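Vacuolar protein sorting-associated protein 29 (Entamoeba histolytica, PDB 5XCJ) binds zinc through a metallophosphatase fold and probably serves in retromer-linked protein transport as a VPS29-family protein. Local coordinates at residues Leu119-Pro132 with Phe150-Glu164. The protein carries 1 engineered substitution. Sequence-based numbering, arbitrary orientation.
Sequences LETKEVGGKYFLNP and FMLLEINDSELTIYE
Two beta hairpins, one from each sheet of the metallophosphatase sandwich, pack face to face through Met151, Leu119, Leu130, Thr121, Leu160 and Ile162. The facing strands 127-131 and 150-156 approach to 8.6 Å between axes, their directions 136° apart, and side chains rather than backbone bonds join the layers. Met151, extended beyond CG, lays its methyl against the inner face of hairpin 120-131: CE lies 3.1 Å from Asn131 O and close to Glu120 O and Thr121 OG1, while SD rests against Leu130 CB. Leu119 CG meets the same methyl, and its CD2 lies 3.6 Å from Glu164 OE1. Farther along, Leu130 divides its branches, CD1 meeting the methyls of Leu153 tip to tip and CD2 lying 3.9 Å from Ile162 CD1. Toward the hairpin turns, Leu160 CD2 sits over one face of the Tyr128 ring, a CH-pi contact 4.2 Å from the centroid. A polar pair closes the outer edge: Thr121 OG1 donates to Glu164 OE2 over 2.8 Å, reaching the carboxylate from its anti side, 27° out of plane; with OG1 beside its own backbone N (chi1 -69°), CG2 is left to touch Ile162 CD1. A water accepts from Thr121 N. Strand 110-112 pairs with 127-131, its Ile110 touching Leu160; strand 2-6 adjoins 149-156, its Val5 meeting Leu153 and Pro132; strand 171-179 flanks Glu164.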
loop_
_atom_site.group_PDB
_atom_site.type_symbol
_atom_site.label_atom_id
_atom_site.label_comp_id
_atom_site.label_asym_id
_atom_site.label_seq_id
_atom_site.Cartn_x
_atom_site.Cartn_y
_atom_site.Cartn_z
ATOM N N LEU A 119 -2.403 -0.336 -8.786
ATOM C CA LEU A 119 -3.279 0.106 -7.721
ATOM C C LEU A 119 -4.684 -0.405 -7.985
ATOM O O LEU A 119 -5.172 -0.331 -9.100
ATOM C CB LEU A 119 -3.291 1.632 -7.639
ATOM C CG LEU A 119 -4.230 2.269 -6.622
ATOM C CD1 LEU A 119 -3.683 3.608 -6.168
ATOM C CD2 LEU A 119 -5.628 2.430 -7.187
ATOM N N GLU A 120 -5.307 -0.972 -6.964
ATOM C CA GLU A 120 -6.672 -1.453 -7.106
ATOM C C GLU A 120 -7.450 -1.382 -5.803
ATOM O O GLU A 120 -6.919 -1.669 -4.736
ATOM C CB GLU A 120 -6.676 -2.891 -7.634
ATOM C CG GLU A 120 -8.047 -3.421 -8.007
ATOM C CD GLU A 120 -8.015 -4.869 -8.450
ATOM O OE1 GLU A 120 -7.932 -5.124 -9.667
ATOM O OE2 GLU A 120 -8.057 -5.750 -7.573
ATOM N N THR A 121 -8.719 -1.003 -5.905
ATOM C CA THR A 121 -9.605 -0.977 -4.760
ATOM C C THR A 121 -10.760 -1.913 -5.095
ATOM O O THR A 121 -11.441 -1.716 -6.084
ATOM C CB THR A 121 -10.161 0.425 -4.492
ATOM O OG1 THR A 121 -9.109 1.279 -4.042
ATOM C CG2 THR A 121 -11.243 0.358 -3.438
ATOM N N LYS A 122 -10.945 -2.958 -4.298
ATOM C CA LYS A 122 -12.030 -3.895 -4.547
ATOM C C LYS A 122 -12.750 -4.347 -3.283
ATOM O O LYS A 122 -12.128 -4.600 -2.263
ATOM C CB LYS A 122 -11.510 -5.107 -5.317
ATOM C CG LYS A 122 -12.440 -5.598 -6.405
ATOM C CD LYS A 122 -11.835 -6.743 -7.201
ATOM C CE LYS A 122 -11.385 -7.877 -6.302
ATOM N NZ LYS A 122 -10.496 -8.831 -7.013
ATOM N N GLU A 123 -14.069 -4.456 -3.355
ATOM C CA GLU A 123 -14.831 -4.941 -2.218
ATOM C C GLU A 123 -15.452 -6.270 -2.616
ATOM O O GLU A 123 -16.111 -6.368 -3.641
ATOM C CB GLU A 123 -15.914 -3.950 -1.805
ATOM C CG GLU A 123 -16.898 -4.507 -0.793
ATOM C CD GLU A 123 -18.129 -5.116 -1.440
ATOM O OE1 GLU A 123 -18.376 -4.844 -2.624
ATOM O OE2 GLU A 123 -18.852 -5.860 -0.760
ATOM N N VAL A 124 -15.165 -7.310 -1.849
ATOM C CA VAL A 124 -15.738 -8.626 -2.117
ATOM C C VAL A 124 -16.316 -9.235 -0.842
ATOM O O VAL A 124 -15.640 -9.314 0.175
ATOM C CB VAL A 124 -14.740 -9.588 -2.814
ATOM C CG1 VAL A 124 -13.343 -9.001 -2.893
ATOM C CG2 VAL A 124 -14.725 -10.962 -2.157
ATOM N N GLY A 125 -17.593 -9.589 -0.902
ATOM C CA GLY A 125 -18.297 -10.223 0.197
ATOM C C GLY A 125 -18.267 -9.460 1.504
ATOM O O GLY A 125 -18.229 -10.055 2.566
ATOM N N GLY A 126 -18.278 -8.135 1.424
ATOM C CA GLY A 126 -18.262 -7.293 2.606
ATOM C C GLY A 126 -16.881 -7.029 3.173
ATOM O O GLY A 126 -16.730 -6.320 4.160
ATOM N N LYS A 127 -15.875 -7.594 2.525
ATOM C CA LYS A 127 -14.485 -7.412 2.918
ATOM C C LYS A 127 -13.802 -6.532 1.871
ATOM O O LYS A 127 -14.198 -6.518 0.711
ATOM C CB LYS A 127 -13.757 -8.749 3.053
ATOM C CG LYS A 127 -14.441 -9.758 3.957
ATOM C CD LYS A 127 -14.613 -9.233 5.366
ATOM C CE LYS A 127 -15.710 -9.990 6.097
ATOM N NZ LYS A 127 -15.688 -9.755 7.560
ATOM N N TYR A 128 -12.780 -5.794 2.289
ATOM C CA TYR A 128 -12.091 -4.886 1.386
ATOM C C TYR A 128 -10.652 -5.276 1.115
ATOM O O TYR A 128 -9.897 -5.559 2.033
ATOM C CB TYR A 128 -12.155 -3.466 1.940
ATOM C CG TYR A 128 -13.548 -3.059 2.356
ATOM C CD1 TYR A 128 -14.012 -3.319 3.630
ATOM C CD2 TYR A 128 -14.400 -2.430 1.464
ATOM C CE1 TYR A 128 -15.288 -2.955 4.011
ATOM C CE2 TYR A 128 -15.673 -2.063 1.832
ATOM C CZ TYR A 128 -16.112 -2.328 3.103
ATOM O OH TYR A 128 -17.383 -1.963 3.470
ATOM N N PHE A 129 -10.300 -5.312 -0.163
ATOM C CA PHE A 129 -8.955 -5.651 -0.593
ATOM C C PHE A 129 -8.352 -4.433 -1.272
ATOM O O PHE A 129 -8.860 -3.971 -2.283
ATOM C CB PHE A 129 -8.997 -6.844 -1.540
ATOM C CG PHE A 129 -9.469 -8.111 -0.886
ATOM C CD1 PHE A 129 -10.817 -8.334 -0.672
ATOM C CD2 PHE A 129 -8.565 -9.069 -0.473
ATOM C CE1 PHE A 129 -11.250 -9.493 -0.065
ATOM C CE2 PHE A 129 -8.996 -10.229 0.135
ATOM C CZ PHE A 129 -10.343 -10.440 0.341
ATOM N N LEU A 130 -7.250 -3.942 -0.713
ATOM C CA LEU A 130 -6.580 -2.750 -1.220
ATOM C C LEU A 130 -5.121 -2.936 -1.635
ATOM O O LEU A 130 -4.347 -3.587 -0.948
ATOM C CB LEU A 130 -6.666 -1.635 -0.181
ATOM C CG LEU A 130 -7.994 -1.545 0.568
ATOM C CD1 LEU A 130 -7.935 -0.532 1.695
ATOM C CD2 LEU A 130 -9.107 -1.211 -0.401
ATOM N N ASN A 131 -4.781 -2.395 -2.793
ATOM C CA ASN A 131 -3.420 -2.416 -3.300
ATOM C C ASN A 131 -3.110 -0.992 -3.761
ATOM O O ASN A 131 -3.776 -0.482 -4.648
ATOM C CB ASN A 131 -3.327 -3.403 -4.456
ATOM C CG ASN A 131 -1.914 -3.593 -4.956
ATOM O OD1 ASN A 131 -1.119 -2.672 -4.967
ATOM N ND2 ASN A 131 -1.606 -4.806 -5.386
ATOM N N PRO A 132 -2.090 -0.366 -3.188
ATOM C CA PRO A 132 -1.746 1.012 -3.561
ATOM C C PRO A 132 -0.860 1.126 -4.806
ATOM O O PRO A 132 -0.575 2.238 -5.242
ATOM C CB PRO A 132 -0.998 1.532 -2.331
ATOM C CG PRO A 132 -0.405 0.317 -1.714
ATOM C CD PRO A 132 -1.301 -0.843 -2.041
ATOM N N PHE A 150 -0.367 5.611 -5.047
ATOM C CA PHE A 150 -0.509 5.456 -3.605
ATOM C C PHE A 150 -1.961 5.694 -3.185
ATOM O O PHE A 150 -2.770 6.174 -3.970
ATOM C CB PHE A 150 0.484 6.295 -2.800
ATOM C CG PHE A 150 0.152 7.753 -2.751
ATOM C CD1 PHE A 150 -0.731 8.237 -1.810
ATOM C CD2 PHE A 150 0.733 8.633 -3.639
ATOM C CE1 PHE A 150 -1.032 9.578 -1.760
ATOM C CE2 PHE A 150 0.432 9.974 -3.596
ATOM C CZ PHE A 150 -0.453 10.445 -2.655
ATOM N N MET A 151 -2.277 5.338 -1.951
ATOM C CA MET A 151 -3.624 5.502 -1.430
ATOM C C MET A 151 -3.634 6.224 -0.096
ATOM O O MET A 151 -2.705 6.107 0.690
ATOM C CB MET A 151 -4.269 4.141 -1.192
ATOM C CG MET A 151 -4.759 3.392 -2.409
ATOM S SD MET A 151 -5.496 1.837 -1.860
ATOM C CE MET A 151 -6.099 1.177 -3.408
ATOM N N LEU A 152 -4.700 6.975 0.142
ATOM C CA LEU A 152 -4.901 7.645 1.409
ATOM C C LEU A 152 -6.266 7.194 1.893
ATOM O O LEU A 152 -7.237 7.272 1.151
ATOM C CB LEU A 152 -4.866 9.158 1.263
ATOM C CG LEU A 152 -3.476 9.768 1.176
ATOM C CD1 LEU A 152 -3.572 11.275 1.045
ATOM C CD2 LEU A 152 -2.659 9.374 2.393
ATOM N N LEU A 153 -6.333 6.702 3.119
ATOM C CA LEU A 153 -7.596 6.237 3.665
ATOM C C LEU A 153 -8.091 7.146 4.764
ATOM O O LEU A 153 -7.337 7.533 5.645
ATOM C CB LEU A 153 -7.480 4.819 4.229
ATOM C CG LEU A 153 -6.766 3.720 3.447
ATOM C CD1 LEU A 153 -6.822 2.430 4.251
ATOM C CD2 LEU A 153 -7.368 3.536 2.067
ATOM N N GLU A 154 -9.367 7.491 4.694
ATOM C CA GLU A 154 -9.977 8.296 5.730
ATOM C C GLU A 154 -10.936 7.332 6.407
ATOM O O GLU A 154 -11.889 6.871 5.791
ATOM C CB GLU A 154 -10.717 9.483 5.125
ATOM C CG GLU A 154 -11.548 10.283 6.111
ATOM C CD GLU A 154 -12.030 11.603 5.535
ATOM O OE1 GLU A 154 -11.947 11.793 4.306
ATOM O OE2 GLU A 154 -12.488 12.453 6.319
ATOM N N ILE A 155 -10.646 6.982 7.650
ATOM C CA ILE A 155 -11.497 6.065 8.382
ATOM C C ILE A 155 -12.087 6.683 9.642
ATOM O O ILE A 155 -11.367 7.163 10.511
ATOM C CB ILE A 155 -10.718 4.809 8.814
ATOM C CG1 ILE A 155 -10.219 4.028 7.600
ATOM C CG2 ILE A 155 -11.570 3.924 9.707
ATOM C CD1 ILE A 155 -9.520 2.741 7.962
ATOM N N ASN A 156 -13.408 6.694 9.723
ATOM C CA ASN A 156 -14.073 7.150 10.925
ATOM C C ASN A 156 -14.943 5.973 11.320
ATOM O O ASN A 156 -15.960 5.729 10.682
ATOM C CB ASN A 156 -14.930 8.379 10.642
ATOM C CG ASN A 156 -15.419 9.048 11.911
ATOM O OD1 ASN A 156 -14.932 8.760 13.001
ATOM N ND2 ASN A 156 -16.385 9.941 11.774
ATOM N N ASP A 157 -14.496 5.201 12.308
ATOM C CA ASP A 157 -15.252 4.043 12.762
ATOM C C ASP A 157 -15.469 3.063 11.617
ATOM O O ASP A 157 -14.519 2.469 11.118
ATOM C CB ASP A 157 -16.549 4.456 13.440
ATOM C CG ASP A 157 -16.328 4.917 14.863
ATOM O OD1 ASP A 157 -15.349 4.474 15.487
ATOM O OD2 ASP A 157 -17.129 5.729 15.356
ATOM N N SER A 158 -16.722 2.886 11.222
ATOM C CA SER A 158 -17.082 1.965 10.152
ATOM C C SER A 158 -17.146 2.615 8.773
ATOM O O SER A 158 -17.488 1.962 7.797
ATOM C CB SER A 158 -18.398 1.256 10.472
ATOM O OG SER A 158 -18.223 0.331 11.522
ATOM N N GLU A 159 -16.824 3.900 8.699
ATOM C CA GLU A 159 -16.857 4.597 7.426
ATOM C C GLU A 159 -15.459 4.562 6.817
ATOM O O GLU A 159 -14.490 4.953 7.450
ATOM C CB GLU A 159 -17.318 6.046 7.604
ATOM C CG GLU A 159 -18.591 6.206 8.420
ATOM C CD GLU A 159 -19.181 7.599 8.321
ATOM O OE1 GLU A 159 -18.784 8.356 7.416
ATOM O OE2 GLU A 159 -20.045 7.931 9.159
ATOM N N LEU A 160 -15.368 4.059 5.596
ATOM C CA LEU A 160 -14.085 3.967 4.920
ATOM C C LEU A 160 -14.072 4.729 3.606
ATOM O O LEU A 160 -14.921 4.518 2.752
ATOM C CB LEU A 160 -13.732 2.500 4.676
ATOM C CG LEU A 160 -12.597 2.170 3.705
ATOM C CD1 LEU A 160 -11.286 2.739 4.214
ATOM C CD2 LEU A 160 -12.487 0.668 3.519
ATOM N N THR A 161 -13.107 5.625 3.451
ATOM C CA THR A 161 -12.963 6.382 2.215
ATOM C C THR A 161 -11.563 6.183 1.641
ATOM O O THR A 161 -10.588 6.314 2.359
ATOM C CB THR A 161 -13.234 7.882 2.409
ATOM O OG1 THR A 161 -14.553 8.074 2.929
ATOM C CG2 THR A 161 -13.111 8.606 1.085
ATOM N N ILE A 162 -11.493 5.880 0.358
ATOM C CA ILE A 162 -10.223 5.644 -0.300
ATOM C C ILE A 162 -9.920 6.697 -1.352
ATOM O O ILE A 162 -10.711 6.923 -2.254
ATOM C CB ILE A 162 -10.204 4.271 -1.005
ATOM C CG1 ILE A 162 -10.181 3.138 0.015
ATOM C CG2 ILE A 162 -9.033 4.175 -1.963
ATOM C CD1 ILE A 162 -11.206 2.062 -0.252
ATOM N N TYR A 163 -8.766 7.335 -1.219
ATOM C CA TYR A 163 -8.324 8.332 -2.179
ATOM C C TYR A 163 -7.207 7.695 -2.995
ATOM O O TYR A 163 -6.089 7.555 -2.509
ATOM C CB TYR A 163 -7.779 9.577 -1.479
ATOM C CG TYR A 163 -8.792 10.361 -0.685
ATOM C CD1 TYR A 163 -9.528 11.369 -1.282
ATOM C CD2 TYR A 163 -8.991 10.115 0.660
ATOM C CE1 TYR A 163 -10.451 12.098 -0.566
ATOM C CE2 TYR A 163 -9.914 10.840 1.389
ATOM C CZ TYR A 163 -10.638 11.832 0.768
ATOM O OH TYR A 163 -11.559 12.562 1.475
ATOM N N GLU A 164 -7.509 7.304 -4.222
ATOM C CA GLU A 164 -6.531 6.675 -5.100
ATOM C C GLU A 164 -5.722 7.702 -5.888
ATOM O O GLU A 164 -6.248 8.344 -6.786
ATOM C CB GLU A 164 -7.220 5.735 -6.089
ATOM C CG GLU A 164 -8.248 4.787 -5.503
ATOM C CD GLU A 164 -8.902 3.933 -6.579
ATOM O OE1 GLU A 164 -8.725 4.246 -7.765
ATOM O OE2 GLU A 164 -9.586 2.954 -6.239
HETATM O O HOH W 1 -9.223 1.058 -7.741
#